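PDB 4CN9: proximal thread matrix protein 1 from Mytilus galloprovincialis, which probably binds collagen in the mussel byssus through two von Willebrand factor type A domains, and also binds zinc ions. Local coordinates for residues E48-V52 with I238-V244; K191-V197 with Q213-M217; T301-R305 with P330-G334. One frame throughout, in Å; residues are numbered along the deposited sequence. Where two conformers were deposited one is given.

Contact 1 of 3, residues E48-V52 with I238-V244; sequences EECDV and IDLACEV. With ZN (zinc ion), chain D.
The carboxylates of Glu-48 and Asp-239 meet through one oxygen each, Glu-48 OE2 lying 2.5 Å from Asp-239 OD1. Their planes are turned 67° apart, and the two side chains cross at about a right angle. Neither group lies flat on the other. Lys-235 probably eases the negative charge here: it forms a salt bridge with Asp-239 OD2 and a long, weak ion pair with Glu-48.

Glu-49 and Asp-51 leave the backbone on the side away from 238-244, and their carboxylates bind a zinc ion. Asp-51 grips it with both oxygens, OD1 at 2.2 Å and OD2 at 2.1 Å from the zinc. Glu-49 uses a single oxygen, its OE2 standing 2.0 Å from the zinc. Two waters and His-446 NE2 complete six ligand atoms. Residues 238-244 supply no zinc ligand. Thr-89 hydrogen-bonds Asp-51 OD1 as a second-shell partner.

A disulfide joins the two segments covalently. It links Cys-50 SG to Cys-242 SG at 2.1 Å, with a torsion of 89° about the S-S bond. Cys-50 sends its sulfur anti to its own backbone N (chi1 -179°), which directs it to Cys-242 SG. Apolar groups cover the bridge. Val-52 CG2 sits 3.6 Å from Cys-242 SG, and Ile-238 CG2 lies 4.1 Å from Cys-50 CB.

Cys-242 is the first residue past helix 234-241, so the disulfide ties the end of that helix to the N-terminal segment. Strand 439-447 runs between strands 48-49 and 243-247 in a three-stranded antiparallel sheet. It also supplies His-446, and its Ala-445 packs on Asp-239 and Cys-242.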
loop_
_atom_site.group_PDB
_atom_site.type_symbol
_atom_site.label_atom_id
_atom_site.label_comp_id
_atom_site.label_asym_id
_atom_site.label_seq_id
_atom_site.Cartn_x
_atom_site.Cartn_y
_atom_site.Cartn_z
ATOM N N GLU A 48 6.233 -11.072 -18.472
ATOM C CA GLU A 48 5.204 -11.864 -17.812
ATOM C C GLU A 48 3.776 -11.531 -18.129
ATOM O O GLU A 48 3.470 -10.589 -18.856
ATOM C CB GLU A 48 5.337 -11.932 -16.297
ATOM C CG GLU A 48 6.167 -10.942 -15.597
ATOM C CD GLU A 48 6.840 -11.635 -14.443
ATOM O OE1 GLU A 48 7.762 -12.426 -14.710
ATOM O OE2 GLU A 48 6.419 -11.448 -13.285
ATOM N N GLU A 49 2.923 -12.371 -17.557
ATOM C CA GLU A 49 1.491 -12.298 -17.715
ATOM C C GLU A 49 0.814 -12.422 -16.360
ATOM O O GLU A 49 1.409 -12.867 -15.372
ATOM C CB GLU A 49 0.994 -13.426 -18.619
ATOM C CG GLU A 49 1.117 -14.813 -18.010
ATOM C CD GLU A 49 0.836 -15.929 -19.007
ATOM O OE1 GLU A 49 1.142 -15.756 -20.204
ATOM O OE2 GLU A 49 0.314 -16.984 -18.585
ATOM N N CYS A 50 -0.444 -12.016 -16.347
ATOM C CA CYS A 50 -1.293 -12.121 -15.191
ATOM C C CYS A 50 -2.575 -12.765 -15.674
ATOM O O CYS A 50 -3.156 -12.318 -16.664
ATOM C CB CYS A 50 -1.576 -10.730 -14.636
ATOM S SG CYS A 50 -2.616 -10.739 -13.177
ATOM N N ASP A 51 -3.006 -13.818 -14.995
ATOM C CA ASP A 51 -4.189 -14.574 -15.411
ATOM C C ASP A 51 -5.436 -14.124 -14.632
ATOM O O ASP A 51 -6.533 -14.640 -14.836
ATOM C CB ASP A 51 -3.970 -16.088 -15.213
ATOM C CG ASP A 51 -2.761 -16.631 -15.980
ATOM O OD1 ASP A 51 -2.287 -16.010 -16.954
ATOM O OD2 ASP A 51 -2.256 -17.702 -15.597
ATOM N N VAL A 52 -5.256 -13.147 -13.751
ATOM C CA VAL A 52 -6.326 -12.682 -12.870
ATOM C C VAL A 52 -7.418 -11.970 -13.652
ATOM O O VAL A 52 -7.123 -11.230 -14.580
ATOM C CB VAL A 52 -5.763 -11.734 -11.787
ATOM C CG1 VAL A 52 -6.880 -11.198 -10.887
ATOM C CG2 VAL A 52 -4.722 -12.467 -10.938
ATOM N N ILE A 238 3.145 -5.300 -13.847
ATOM C CA ILE A 238 2.346 -6.503 -13.926
ATOM C C ILE A 238 2.404 -7.277 -12.606
ATOM O O ILE A 238 1.405 -7.837 -12.175
ATOM C CB ILE A 238 2.816 -7.422 -15.072
ATOM C CG1 ILE A 238 2.713 -6.690 -16.415
ATOM C CG2 ILE A 238 2.014 -8.712 -15.074
ATOM C CD1 ILE A 238 1.353 -6.071 -16.699
ATOM N N ASP A 239 3.580 -7.307 -11.980
ATOM C CA ASP A 239 3.746 -7.986 -10.696
ATOM C C ASP A 239 2.844 -7.379 -9.636
ATOM O O ASP A 239 2.228 -8.102 -8.859
ATOM C CB ASP A 239 5.200 -7.912 -10.219
ATOM C CG ASP A 239 6.123 -8.828 -11.009
ATOM O OD1 ASP A 239 5.613 -9.714 -11.724
ATOM O OD2 ASP A 239 7.354 -8.659 -10.908
ATOM N N LEU A 240 2.785 -6.047 -9.601
ATOM C CA LEU A 240 1.915 -5.345 -8.648
ATOM C C LEU A 240 0.439 -5.487 -9.009
ATOM O O LEU A 240 -0.413 -5.615 -8.122
ATOM C CB LEU A 240 2.289 -3.865 -8.572
ATOM C CG LEU A 240 3.674 -3.516 -8.033
ATOM C CD1 LEU A 240 4.085 -2.112 -8.465
ATOM C CD2 LEU A 240 3.686 -3.628 -6.514
ATOM N N ALA A 241 0.125 -5.457 -10.304
ATOM C CA ALA A 241 -1.264 -5.595 -10.745
ATOM C C ALA A 241 -1.779 -6.979 -10.417
ATOM O O ALA A 241 -2.972 -7.162 -10.172
ATOM C CB ALA A 241 -1.385 -5.348 -12.237
ATOM N N CYS A 242 -0.874 -7.956 -10.412
ATOM C CA CYS A 242 -1.263 -9.337 -10.186
ATOM C C CYS A 242 -1.118 -9.733 -8.716
ATOM O O CYS A 242 -1.257 -10.903 -8.374
ATOM C CB CYS A 242 -0.408 -10.274 -11.050
ATOM S SG CYS A 242 -1.336 -11.609 -11.816
ATOM N N GLU A 243 -0.806 -8.761 -7.862
ATOM C CA GLU A 243 -0.748 -8.994 -6.428
ATOM C C GLU A 243 -2.173 -9.005 -5.884
ATOM O O GLU A 243 -2.885 -8.016 -5.982
ATOM C CB GLU A 243 0.073 -7.896 -5.755
ATOM C CG GLU A 243 0.374 -8.124 -4.282
ATOM C CD GLU A 243 1.489 -9.134 -4.047
ATOM O OE1 GLU A 243 2.110 -9.596 -5.027
ATOM O OE2 GLU A 243 1.752 -9.461 -2.874
ATOM N N VAL A 244 -2.614 -10.130 -5.339
ATOM C CA VAL A 244 -3.962 -10.181 -4.789
ATOM C C VAL A 244 -3.900 -10.110 -3.273
ATOM O O VAL A 244 -3.297 -10.956 -2.621
ATOM C CB VAL A 244 -4.729 -11.429 -5.239
ATOM C CG1 VAL A 244 -6.124 -11.433 -4.626
ATOM C CG2 VAL A 244 -4.815 -11.471 -6.761
HETATM ZN ZN ZN D . -0.745 -17.522 -17.017
HETATM O O HOH W 1 -0.774 -19.613 -17.132
HETATM O O HOH W 2 -1.934 -18.498 -18.420
#

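Contact 2 of 3, residues K191-V197 with Q213-M217; sequences KAEGVTV and QIATM
Val-197 and Ala-215 bring the two backbones closest, with their CA atoms 4.8 Å apart. Strand 195-202 here runs beside the residues that follow helix 208-214. The contact joins the start of this strand to the end of that helix within a beta-alpha-beta unit. Thr-216 N donates to Val-197 O at 3.0 Å. The return bond comes from a side chain: Val-197 N donates to Thr-216 OG1 at 2.8 Å, and the N-H points almost straight at it (175°). Thr-216 keeps OG1 beside its own N (chi1 -68°), which lets both atoms serve Val-197. Water 4 joins the same hydroxyl to Val-195 O.

Lys-191 extends from the end of helix 183-192 and bends at chi3. Its NZ donates to Ala-215 O at 2.8 Å, from above the carbonyl plane, and to Gln-213 O at 3.2 Å. A weak bond reaches Ile-214 O. Water 3 accepts from NZ and passes the link to Thr-216 O. Val-197 CG1 also packs on Ile-214 CG2 at 3.9 Å.

The ammonium thus sits among carbonyls at the C-terminal end of helix 208-214. Its charge probably offsets the negative end of the helix dipole.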
loop_
_atom_site.group_PDB
_atom_site.type_symbol
_atom_site.label_atom_id
_atom_site.label_comp_id
_atom_site.label_asym_id
_atom_site.label_seq_id
_atom_site.Cartn_x
_atom_site.Cartn_y
_atom_site.Cartn_z
ATOM N N LYS A 191 -9.737 3.851 -3.163
ATOM C CA LYS A 191 -9.187 2.630 -2.594
ATOM C C LYS A 191 -10.177 1.996 -1.607
ATOM O O LYS A 191 -10.200 0.778 -1.448
ATOM C CB LYS A 191 -7.818 2.897 -1.947
ATOM C CG LYS A 191 -6.723 3.238 -2.964
ATOM C CD LYS A 191 -5.327 3.471 -2.329
ATOM C CE LYS A 191 -5.259 4.768 -1.567
ATOM N NZ LYS A 191 -3.928 5.019 -0.948
ATOM N N ALA A 192 -11.009 2.816 -0.969
ATOM C CA ALA A 192 -12.008 2.301 -0.027
ATOM C C ALA A 192 -13.023 1.401 -0.740
ATOM O O ALA A 192 -13.700 0.604 -0.101
ATOM C CB ALA A 192 -12.720 3.456 0.688
ATOM N N GLU A 193 -13.113 1.522 -2.064
ATOM C CA GLU A 193 -14.046 0.726 -2.851
ATOM C C GLU A 193 -13.437 -0.583 -3.324
ATOM O O GLU A 193 -14.011 -1.263 -4.162
ATOM C CB GLU A 193 -14.547 1.535 -4.053
ATOM C CG GLU A 193 -15.368 2.755 -3.651
ATOM C CD GLU A 193 -16.094 3.407 -4.822
ATOM O OE1 GLU A 193 -15.827 3.019 -5.981
ATOM O OE2 GLU A 193 -16.937 4.307 -4.581
ATOM N N GLY A 194 -12.275 -0.930 -2.787
ATOM C CA GLY A 194 -11.581 -2.149 -3.164
ATOM C C GLY A 194 -10.843 -2.007 -4.491
ATOM O O GLY A 194 -10.847 -2.923 -5.307
ATOM N N VAL A 195 -10.230 -0.848 -4.714
ATOM C CA VAL A 195 -9.458 -0.618 -5.928
ATOM C C VAL A 195 -7.962 -0.603 -5.603
ATOM O O VAL A 195 -7.515 0.074 -4.668
ATOM C CB VAL A 195 -9.880 0.697 -6.616
ATOM C CG1 VAL A 195 -9.047 0.951 -7.872
ATOM C CG2 VAL A 195 -11.376 0.678 -6.943
ATOM N N THR A 196 -7.193 -1.360 -6.367
ATOM C CA THR A 196 -5.736 -1.301 -6.287
ATOM C C THR A 196 -5.262 -0.127 -7.131
ATOM O O THR A 196 -5.721 0.038 -8.263
ATOM C CB THR A 196 -5.079 -2.583 -6.844
ATOM O OG1 THR A 196 -5.558 -3.724 -6.130
ATOM C CG2 THR A 196 -3.560 -2.527 -6.721
ATOM N N VAL A 197 -4.350 0.680 -6.589
ATOM C CA VAL A 197 -3.808 1.810 -7.315
ATOM C C VAL A 197 -2.277 1.708 -7.470
ATOM O O VAL A 197 -1.530 1.596 -6.491
ATOM C CB VAL A 197 -4.197 3.140 -6.649
ATOM C CG1 VAL A 197 -3.692 4.306 -7.462
ATOM C CG2 VAL A 197 -5.713 3.224 -6.476
ATOM N N GLN A 213 1.171 8.644 -1.471
ATOM C CA GLN A 213 -0.085 8.788 -0.748
ATOM C C GLN A 213 -1.249 8.221 -1.570
ATOM O O GLN A 213 -2.192 7.668 -1.010
ATOM C CB GLN A 213 -0.383 10.256 -0.453
ATOM C CG GLN A 213 0.614 10.988 0.422
ATOM C CD GLN A 213 0.146 12.403 0.768
ATOM O OE1 GLN A 213 0.134 13.300 -0.086
ATOM N NE2 GLN A 213 -0.265 12.600 2.019
ATOM N N ILE A 214 -1.168 8.372 -2.891
ATOM C CA ILE A 214 -2.215 7.930 -3.826
ATOM C C ILE A 214 -2.260 6.421 -4.014
ATOM O O ILE A 214 -3.331 5.816 -3.986
ATOM C CB ILE A 214 -2.018 8.610 -5.207
ATOM C CG1 ILE A 214 -2.340 10.100 -5.097
ATOM C CG2 ILE A 214 -2.899 7.981 -6.261
ATOM C CD1 ILE A 214 -1.827 10.937 -6.250
ATOM N N ALA A 215 -1.090 5.817 -4.199
ATOM C CA ALA A 215 -0.978 4.391 -4.459
ATOM C C ALA A 215 -1.432 3.537 -3.259
ATOM O O ALA A 215 -1.561 4.026 -2.128
ATOM C CB ALA A 215 0.460 4.049 -4.854
ATOM N N THR A 216 -1.685 2.264 -3.522
ATOM C CA THR A 216 -2.131 1.321 -2.489
ATOM C C THR A 216 -1.122 1.239 -1.330
ATOM O O THR A 216 -1.517 1.230 -0.162
ATOM C CB THR A 216 -2.386 -0.055 -3.106
ATOM O OG1 THR A 216 -3.531 0.028 -3.970
ATOM C CG2 THR A 216 -2.636 -1.125 -2.024
ATOM N N MET A 217 0.156 1.126 -1.675
ATOM C CA MET A 217 1.247 1.224 -0.710
ATOM C C MET A 217 2.395 1.963 -1.386
ATOM O O MET A 217 2.404 2.120 -2.610
ATOM C CB MET A 217 1.700 -0.163 -0.225
ATOM C CG MET A 217 0.604 -0.999 0.422
ATOM S SD MET A 217 1.197 -2.421 1.389
ATOM C CE MET A 217 2.504 -3.026 0.344
HETATM O O HOH W 3 -3.428 2.900 0.789
HETATM O O HOH W 4 -5.901 -0.082 -2.511
#

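Contact 3 of 3, residues T301-R305 with P330-G334; sequences TFADR and PSIIG
Asp-304 carries CG between its backbone N and carbonyl carbon (chi1 51°), and this rotation brings the carboxylate alongside Ile-333. Ile-333 turns CG1 beside its own N (chi1 -47°). Both of its branches then face the aspartate. CG2 of Ile-333 lies 3.9 Å from Asp-304 CB, and CG1 of Ile-333 lies 3.8 Å from Asp-304 OD1. The two side chains cross obliquely. This is van der Waals contact between a carboxylate and a hydrocarbon surface, and no hydrogen bond joins the two segments.

Next to it, Ala-303 CB touches Ser-331 CB at 3.6 Å. The hydroxyl of Ser-331 is used within its own segment. Its OG accepts from Ile-333 N at 3.0 Å, with an N-H angle of 166°. This ST turn sets Ile-333 in place. Replacing Asp-304 with an alanine here would probably leave the CG1 branch of Ile-333 without its neighbour and freer to turn.

The other side is braced by its own bonds. Ala-303 N donates to Arg-305 O at 2.8 Å, and Arg-305 NH1 donates to Asp-304 O. Asn-374 also donates to that carbonyl.

The contact joins the turn after strand 295-302 to the loop between helices 318-327 and 338-349. Backbone bonds tie both Phe-302 and Ser-331 to Ala-261, just past the C-terminal end of strand 253-260; Ile-333 O has a weak bond from Ser-262 OG. In a von Willebrand A domain this end of the sheet bears the MIDAS motif. The first domain binds zinc at the matching end through Ser-63, Ser-65 and Asp-174.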
loop_
_atom_site.group_PDB
_atom_site.type_symbol
_atom_site.label_atom_id
_atom_site.label_comp_id
_atom_site.label_asym_id
_atom_site.label_seq_id
_atom_site.Cartn_x
_atom_site.Cartn_y
_atom_site.Cartn_z
ATOM N N THR A 301 10.454 -4.547 22.030
ATOM C CA THR A 301 10.172 -3.287 22.684
ATOM C C THR A 301 11.342 -2.324 22.517
ATOM O O THR A 301 12.486 -2.748 22.267
ATOM C CB THR A 301 9.864 -3.474 24.179
ATOM O OG1 THR A 301 10.960 -4.122 24.817
ATOM C CG2 THR A 301 8.622 -4.311 24.367
ATOM N N PHE A 302 11.050 -1.033 22.650
ATOM C CA PHE A 302 12.084 -0.008 22.554
ATOM C C PHE A 302 11.927 1.076 23.612
ATOM O O PHE A 302 10.822 1.430 23.996
ATOM C CB PHE A 302 12.167 0.592 21.148
ATOM C CG PHE A 302 10.871 1.159 20.635
ATOM C CD1 PHE A 302 10.532 2.481 20.890
ATOM C CD2 PHE A 302 10.009 0.383 19.874
ATOM C CE1 PHE A 302 9.346 3.012 20.418
ATOM C CE2 PHE A 302 8.820 0.903 19.391
ATOM C CZ PHE A 302 8.480 2.213 19.668
ATOM N N ALA A 303 13.065 1.531 24.124
ATOM C CA ALA A 303 13.122 2.685 25.008
ATOM C C ALA A 303 14.350 3.443 24.536
ATOM O O ALA A 303 14.338 3.964 23.434
ATOM C CB ALA A 303 13.217 2.265 26.455
ATOM N N ASP A 304 15.427 3.491 25.307
ATOM C CA ASP A 304 16.652 4.080 24.747
ATOM C C ASP A 304 17.227 3.202 23.638
ATOM O O ASP A 304 17.831 3.704 22.695
ATOM C CB ASP A 304 17.712 4.325 25.818
ATOM C CG ASP A 304 17.972 3.118 26.658
ATOM O OD1 ASP A 304 17.002 2.380 26.980
ATOM O OD2 ASP A 304 19.160 2.893 26.974
ATOM N N ARG A 305 17.047 1.887 23.760
ATOM C CA ARG A 305 17.515 0.944 22.739
ATOM C C ARG A 305 16.403 -0.065 22.516
ATOM O O ARG A 305 15.286 0.175 22.968
ATOM C CB ARG A 305 18.810 0.254 23.194
ATOM C CG ARG A 305 20.018 1.203 23.323
ATOM C CD ARG A 305 20.473 1.737 21.974
ATOM N NE ARG A 305 21.669 2.601 22.068
ATOM C CZ ARG A 305 21.657 3.934 22.163
ATOM N NH1 ARG A 305 20.516 4.607 22.208
ATOM N NH2 ARG A 305 22.804 4.605 22.221
ATOM N N PRO A 330 8.257 -2.357 31.633
ATOM C CA PRO A 330 8.729 -1.119 31.007
ATOM C C PRO A 330 10.102 -0.712 31.515
ATOM O O PRO A 330 10.536 -1.156 32.569
ATOM C CB PRO A 330 7.672 -0.094 31.402
ATOM C CG PRO A 330 7.059 -0.633 32.665
ATOM C CD PRO A 330 7.210 -2.122 32.644
ATOM N N SER A 331 10.779 0.128 30.748
ATOM C CA SER A 331 12.074 0.654 31.122
ATOM C C SER A 331 11.907 1.840 32.065
ATOM O O SER A 331 10.847 2.456 32.124
ATOM C CB SER A 331 12.815 1.089 29.858
ATOM O OG SER A 331 14.058 1.679 30.170
ATOM N N ILE A 332 12.957 2.183 32.797
ATOM C CA ILE A 332 12.916 3.405 33.593
ATOM C C ILE A 332 13.470 4.595 32.794
ATOM O O ILE A 332 13.489 5.722 33.277
ATOM C CB ILE A 332 13.649 3.238 34.951
ATOM C CG1 ILE A 332 15.108 2.836 34.749
ATOM C CG2 ILE A 332 12.942 2.190 35.793
ATOM C CD1 ILE A 332 15.903 2.789 36.041
ATOM N N ILE A 333 13.901 4.340 31.562
ATOM C CA ILE A 333 14.409 5.393 30.687
ATOM C C ILE A 333 13.277 5.980 29.865
ATOM O O ILE A 333 12.441 5.244 29.340
ATOM C CB ILE A 333 15.457 4.849 29.692
ATOM C CG1 ILE A 333 16.480 3.968 30.415
ATOM C CG2 ILE A 333 16.136 5.995 28.937
ATOM C CD1 ILE A 333 17.301 4.701 31.442
ATOM N N GLY A 334 13.256 7.299 29.748
ATOM C CA GLY A 334 12.262 7.981 28.941
ATOM C C GLY A 334 12.826 8.428 27.600
ATOM O O GLY A 334 13.026 9.613 27.357
#

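In the fold
Contacts 1 and 2 belong to the same half of the molecule, with nearest atoms about 5 Å apart. Contact 2 falls within the chain span that contact 1 closes. Tyr-220 touches both. Leu-240 and Ala-241 of contact 1 also pack on Ile-198 of strand 195-202, which contact 2 uses. Contact 3 lies in the second domain, its centre about 43 Å from that of contact 1. All three are partly buried, but contact 2 is nearest the chain centre and contact 3 farthest. Their chemistry also differs. Contact 1 is joined by a disulfide, with a zinc site on one of its segments; contact 2 relies on a hydrogen-bond network, and contact 3 on small van der Waals contacts between loops.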